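Local coordinates for protein transcriptional regulator of the TetR/AcrR family (Thermobifida fusca YX, PDB 3DCF) that probably binds operator DNA and regulates transcription, most likely as a repressor, as a member of the TetR/AcrR family, at residues Y70-K73 against D77-F80; L111-T116 against Q205-L210. All coordinates share one frame; numbering follows the deposited sequence.

Interaction 1: residues Y70-K73 against D77-F80; sequences YYFK and DVLF
At the end of the predicted helix-turn-helix motif of this TetR-family DNA-binding domain, F72 leaves the helix that precedes it and turns back against the first turn of helix 75-98. Its touching partners there are V78 and the backbone of D77. The methyl CG2 of V78 rests 3.6 Å from F72 CB and equally near F72 CG, so it meets the root of the aromatic side chain rather than its far end. The two side chains cross at about a right angle. Farther out, CD1 of the ring passes the backbone of the helix, with F72 CD1 3.7 Å from D77 O, an oblique approach without a hydrogen bond. V78 can reach F72 because its CG2 lies anti to its own carbonyl carbon, while CG1 takes the place anti to the backbone N (chi1 -179°). Replacing F72 with an alanine would probably strip the V78 methyl of part of its apolar cover and open a gap beside I36 of helix 31-46, which the side chain also touches.

The polar margin is looser: D77 OD2 stands 4.0 Å from K73 N, too far for a bond. Both charged ends look to other partners, K73 NZ to the carbonyl oxygen of Y69 and D77 OD1 to R140 in a salt bridge. What joins the turn to helix 75-98 across this pair of segments is therefore apolar contact, and the acidic group at the edge of the contact instead ties the DNA-binding domain to helix 138-164.

Interaction 2: residues L111-T116 against Q205-L210; sequences LLVEHT and QITRLL
T207 pushes its methyl group against V113 and the backbone beside it, and this small side chain is the centre of the contact. T207 CG2 lies 3.7 Å from V113 CG2 and 3.8 Å from V113 N, with the two side chains crossing at about a right angle. The same methyl also comes within 4.2 Å of L112 CB, so it fits against two successive residues of helix 104-121. The torsion of T207 divides its two branches: OG1 sits between the backbone N and the carbonyl carbon, where it bonds to the carbonyl oxygens of V203 and E204 in its own helix, while CG2 is left for the neighbour. A polar residue can thus present an apolar surface to its neighbour.

T116 uses a similar economy on the facing helix. Its OG1 donates to L112 O at 2.6 Å, with a C=O...donor angle of 155° and a tilt of 25° from the carbonyl plane. The backbone N of T116 reaches the same oxygen from the other face, so L112 O is gripped twice. The methyl CG2 of T116 approaches I206 CD1 at 4.3 Å, a looser touch than that at V113.

The short helical segments run roughly antiparallel, at 145°, with their axes 9.8 Å apart at closest approach, and no hydrogen bond passes between them. V203, one turn before T207, extends the packing by touching both V113 and T116. T116 also touches A184 of helix 173-185, and from the second subunit Y214 packs on L112 and T179 on I206, so this helix pair within the TetR-like C-terminal domain also takes part in the dimer interface.

How the interactions relate
Interactions 1 and 2 illustrate the two-part plan of TetR-family regulators: a small DNA-binding domain joined to a larger helical C-terminal domain. They lie on opposite sides of the chain's centre, 34 Å apart between centres and about 17 Å between nearest atoms, and do not touch. Along the chain they come in series, interaction 1 closing locally before interaction 2 brings together helices 104-121 and 199-212. Helix 75-98, which supplies one side of interaction 1, runs on to the neighbourhood of interaction 2, where F94 and I97 pack on L111. It is thus a continuous physical link between the domains, consistent with signalling between them as in relatives.

Interaction 1: residues Y70-K73 against D77-F80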
loop_
_atom_site.group_PDB
_atom_site.type_symbol
_atom_site.label_atom_id
_atom_site.label_comp_id
_atom_site.label_asym_id
_atom_site.label_seq_id
_atom_site.Cartn_x
_atom_site.Cartn_y
_atom_site.Cartn_z
ATOM N N TYR A 70 3.897 10.137 -35.435
ATOM C CA TYR A 70 4.255 11.526 -35.095
ATOM C C TYR A 70 3.914 11.854 -33.638
ATOM O O TYR A 70 4.739 12.425 -32.921
ATOM C CB TYR A 70 3.545 12.520 -36.034
ATOM C CG TYR A 70 3.831 13.995 -35.764
ATOM C CD1 TYR A 70 5.014 14.602 -36.215
ATOM C CD2 TYR A 70 2.904 14.794 -35.075
ATOM C CE1 TYR A 70 5.275 15.983 -35.972
ATOM C CE2 TYR A 70 3.149 16.168 -34.824
ATOM C CZ TYR A 70 4.336 16.753 -35.279
ATOM O OH TYR A 70 4.589 18.085 -35.037
ATOM N N TYR A 71 2.714 11.458 -33.210
ATOM C CA TYR A 71 2.232 11.670 -31.834
ATOM C C TYR A 71 2.644 10.521 -30.880
ATOM O O TYR A 71 3.159 10.787 -29.789
ATOM C CB TYR A 71 0.711 11.885 -31.828
ATOM C CG TYR A 71 0.263 13.047 -32.708
ATOM C CD1 TYR A 71 0.405 14.378 -32.280
ATOM C CD2 TYR A 71 -0.297 12.820 -33.973
ATOM C CE1 TYR A 71 -0.006 15.467 -33.098
ATOM C CE2 TYR A 71 -0.711 13.894 -34.801
ATOM C CZ TYR A 71 -0.568 15.214 -34.352
ATOM O OH TYR A 71 -0.966 16.262 -35.153
ATOM N N PHE A 72 2.435 9.264 -31.294
ATOM C CA PHE A 72 2.747 8.080 -30.449
ATOM C C PHE A 72 3.377 6.930 -31.231
ATOM O O PHE A 72 2.785 6.473 -32.212
ATOM C CB PHE A 72 1.474 7.574 -29.752
ATOM C CG PHE A 72 0.804 8.614 -28.908
ATOM C CD1 PHE A 72 1.321 8.945 -27.659
ATOM C CD2 PHE A 72 -0.325 9.299 -29.381
ATOM C CE1 PHE A 72 0.719 9.932 -26.875
ATOM C CE2 PHE A 72 -0.934 10.287 -28.605
ATOM C CZ PHE A 72 -0.410 10.604 -27.339
ATOM N N LYS A 73 4.538 6.446 -30.767
ATOM C CA LYS A 73 5.287 5.334 -31.415
ATOM C C LYS A 73 5.018 3.921 -30.885
ATOM O O LYS A 73 5.510 2.940 -31.459
ATOM C CB LYS A 73 6.789 5.642 -31.452
ATOM C CG LYS A 73 7.069 6.801 -32.400
ATOM C CD LYS A 73 8.504 7.261 -32.409
ATOM C CE LYS A 73 8.718 8.279 -33.525
ATOM N NZ LYS A 73 7.769 9.427 -33.465
ATOM N N ASP A 77 3.340 4.117 -24.952
ATOM C CA ASP A 77 3.444 5.588 -24.956
ATOM C C ASP A 77 2.053 6.242 -24.898
ATOM O O ASP A 77 1.932 7.327 -24.336
ATOM C CB ASP A 77 4.216 6.121 -26.188
ATOM C CG ASP A 77 5.688 5.694 -26.211
ATOM O OD1 ASP A 77 6.336 5.673 -25.134
ATOM O OD2 ASP A 77 6.208 5.391 -27.318
ATOM N N VAL A 78 1.028 5.600 -25.486
ATOM C CA VAL A 78 -0.366 6.080 -25.397
ATOM C C VAL A 78 -0.879 5.878 -23.967
ATOM O O VAL A 78 -1.535 6.766 -23.418
ATOM C CB VAL A 78 -1.333 5.380 -26.391
ATOM C CG1 VAL A 78 -2.731 5.949 -26.253
ATOM C CG2 VAL A 78 -0.851 5.547 -27.835
ATOM N N LEU A 79 -0.561 4.725 -23.370
ATOM C CA LEU A 79 -0.963 4.441 -21.993
ATOM C C LEU A 79 -0.333 5.413 -20.965
ATOM O O LEU A 79 -1.016 5.810 -20.004
ATOM C CB LEU A 79 -0.682 2.990 -21.620
ATOM C CG LEU A 79 -1.290 2.481 -20.298
ATOM C CD1 LEU A 79 -2.816 2.694 -20.182
ATOM C CD2 LEU A 79 -0.949 1.006 -20.145
ATOM N N PHE A 80 0.932 5.802 -21.176
ATOM C CA PHE A 80 1.594 6.814 -20.328
ATOM C C PHE A 80 0.833 8.147 -20.397
ATOM O O PHE A 80 0.508 8.736 -19.361
ATOM C CB PHE A 80 3.063 7.020 -20.734
ATOM C CG PHE A 80 3.735 8.169 -20.015
ATOM C CD1 PHE A 80 4.155 8.026 -18.685
ATOM C CD2 PHE A 80 3.926 9.406 -20.658
ATOM C CE1 PHE A 80 4.764 9.109 -17.994
ATOM C CE2 PHE A 80 4.532 10.492 -19.988
ATOM C CZ PHE A 80 4.960 10.342 -18.652
#

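Interaction 2: residues L111-T116 against Q205-L210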
loop_
_atom_site.group_PDB
_atom_site.type_symbol
_atom_site.label_atom_id
_atom_site.label_comp_id
_atom_site.label_asym_id
_atom_site.label_seq_id
_atom_site.Cartn_x
_atom_site.Cartn_y
_atom_site.Cartn_z
ATOM N N LEU A 111 -9.465 17.201 1.180
ATOM C CA LEU A 111 -8.418 16.559 0.349
ATOM C C LEU A 111 -8.476 15.021 0.393
ATOM O O LEU A 111 -8.307 14.378 -0.647
ATOM C CB LEU A 111 -7.003 17.033 0.751
ATOM C CG LEU A 111 -6.589 18.481 0.439
ATOM C CD1 LEU A 111 -5.289 18.840 1.190
ATOM C CD2 LEU A 111 -6.453 18.696 -1.064
ATOM N N LEU A 112 -8.721 14.454 1.580
ATOM C CA LEU A 112 -8.830 12.991 1.763
ATOM C C LEU A 112 -10.056 12.365 1.081
ATOM O O LEU A 112 -9.960 11.264 0.516
ATOM C CB LEU A 112 -8.802 12.622 3.255
ATOM C CG LEU A 112 -7.453 12.843 3.959
ATOM C CD1 LEU A 112 -7.592 12.690 5.497
ATOM C CD2 LEU A 112 -6.355 11.902 3.408
ATOM N N VAL A 113 -11.206 13.051 1.160
ATOM C CA VAL A 113 -12.459 12.608 0.497
ATOM C C VAL A 113 -12.258 12.616 -1.025
ATOM O O VAL A 113 -12.674 11.690 -1.716
ATOM C CB VAL A 113 -13.667 13.539 0.825
ATOM C CG1 VAL A 113 -14.909 13.136 0.008
ATOM C CG2 VAL A 113 -13.971 13.551 2.330
ATOM N N GLU A 114 -11.633 13.685 -1.519
ATOM C CA GLU A 114 -11.302 13.844 -2.944
ATOM C C GLU A 114 -10.299 12.787 -3.421
ATOM O O GLU A 114 -10.504 12.192 -4.469
ATOM C CB GLU A 114 -10.740 15.263 -3.199
ATOM C CG GLU A 114 -10.220 15.554 -4.615
ATOM C CD GLU A 114 -11.210 15.171 -5.704
ATOM O OE1 GLU A 114 -12.389 15.565 -5.631
ATOM O OE2 GLU A 114 -10.805 14.455 -6.630
ATOM N N HIS A 115 -9.232 12.583 -2.643
ATOM C CA HIS A 115 -8.165 11.622 -2.971
ATOM C C HIS A 115 -8.679 10.179 -3.048
ATOM O O HIS A 115 -8.397 9.477 -4.023
ATOM C CB HIS A 115 -6.989 11.747 -1.987
ATOM C CG HIS A 115 -5.808 10.900 -2.341
ATOM N ND1 HIS A 115 -5.005 11.158 -3.435
ATOM C CD2 HIS A 115 -5.281 9.809 -1.738
ATOM C CE1 HIS A 115 -4.045 10.253 -3.498
ATOM N NE2 HIS A 115 -4.189 9.422 -2.481
ATOM N N THR A 116 -9.467 9.778 -2.052
ATOM C CA THR A 116 -10.071 8.434 -1.992
ATOM C C THR A 116 -11.083 8.210 -3.118
ATOM O O THR A 116 -11.091 7.134 -3.718
ATOM C CB THR A 116 -10.742 8.174 -0.632
ATOM O OG1 THR A 116 -9.880 8.630 0.418
ATOM C CG2 THR A 116 -11.027 6.682 -0.445
ATOM N N GLN A 205 -16.828 6.311 5.342
ATOM C CA GLN A 205 -16.345 5.558 6.518
ATOM C C GLN A 205 -14.824 5.681 6.760
ATOM O O GLN A 205 -14.397 5.882 7.906
ATOM C CB GLN A 205 -16.782 4.091 6.446
ATOM C CG GLN A 205 -18.279 3.907 6.635
ATOM C CD GLN A 205 -18.746 2.451 6.602
ATOM O OE1 GLN A 205 -17.974 1.508 6.795
ATOM N NE2 GLN A 205 -20.038 2.271 6.374
ATOM N N ILE A 206 -14.029 5.580 5.682
ATOM C CA ILE A 206 -12.565 5.759 5.740
ATOM C C ILE A 206 -12.226 7.161 6.268
ATOM O O ILE A 206 -11.443 7.282 7.202
ATOM C CB ILE A 206 -11.872 5.520 4.364
ATOM C CG1 ILE A 206 -11.853 4.028 4.032
ATOM C CG2 ILE A 206 -10.418 6.039 4.359
ATOM C CD1 ILE A 206 -11.368 3.709 2.614
ATOM N N THR A 207 -12.831 8.195 5.679
ATOM C CA THR A 207 -12.588 9.597 6.107
ATOM C C THR A 207 -13.120 9.889 7.544
ATOM O O THR A 207 -12.544 10.711 8.270
ATOM C CB THR A 207 -13.107 10.640 5.072
ATOM O OG1 THR A 207 -14.521 10.504 4.906
ATOM C CG2 THR A 207 -12.399 10.465 3.721
ATOM N N ARG A 208 -14.194 9.213 7.945
ATOM C CA ARG A 208 -14.719 9.325 9.319
ATOM C C ARG A 208 -13.815 8.578 10.323
ATOM O O ARG A 208 -13.665 9.021 11.469
ATOM C CB ARG A 208 -16.166 8.813 9.401
ATOM C CG ARG A 208 -16.858 9.027 10.773
ATOM C CD ARG A 208 -18.399 9.109 10.630
ATOM N NE ARG A 208 -18.986 7.907 10.022
ATOM C CZ ARG A 208 -19.362 6.791 10.666
ATOM N NH1 ARG A 208 -19.219 6.647 11.992
ATOM N NH2 ARG A 208 -19.877 5.780 9.954
ATOM N N LEU A 209 -13.227 7.454 9.896
ATOM C CA LEU A 209 -12.304 6.675 10.730
ATOM C C LEU A 209 -11.025 7.462 11.013
ATOM O O LEU A 209 -10.643 7.622 12.173
ATOM C CB LEU A 209 -11.978 5.330 10.071
ATOM C CG LEU A 209 -11.145 4.311 10.853
ATOM C CD1 LEU A 209 -11.850 3.865 12.130
ATOM C CD2 LEU A 209 -10.866 3.135 9.981
ATOM N N LEU A 210 -10.397 7.991 9.961
ATOM C CA LEU A 210 -9.135 8.764 10.084
ATOM C C LEU A 210 -9.270 10.075 10.891
ATOM O O LEU A 210 -8.346 10.455 11.607
ATOM C CB LEU A 210 -8.540 9.053 8.688
ATOM C CG LEU A 210 -8.187 7.830 7.800
ATOM C CD1 LEU A 210 -7.842 8.251 6.345
ATOM C CD2 LEU A 210 -7.092 6.968 8.417
#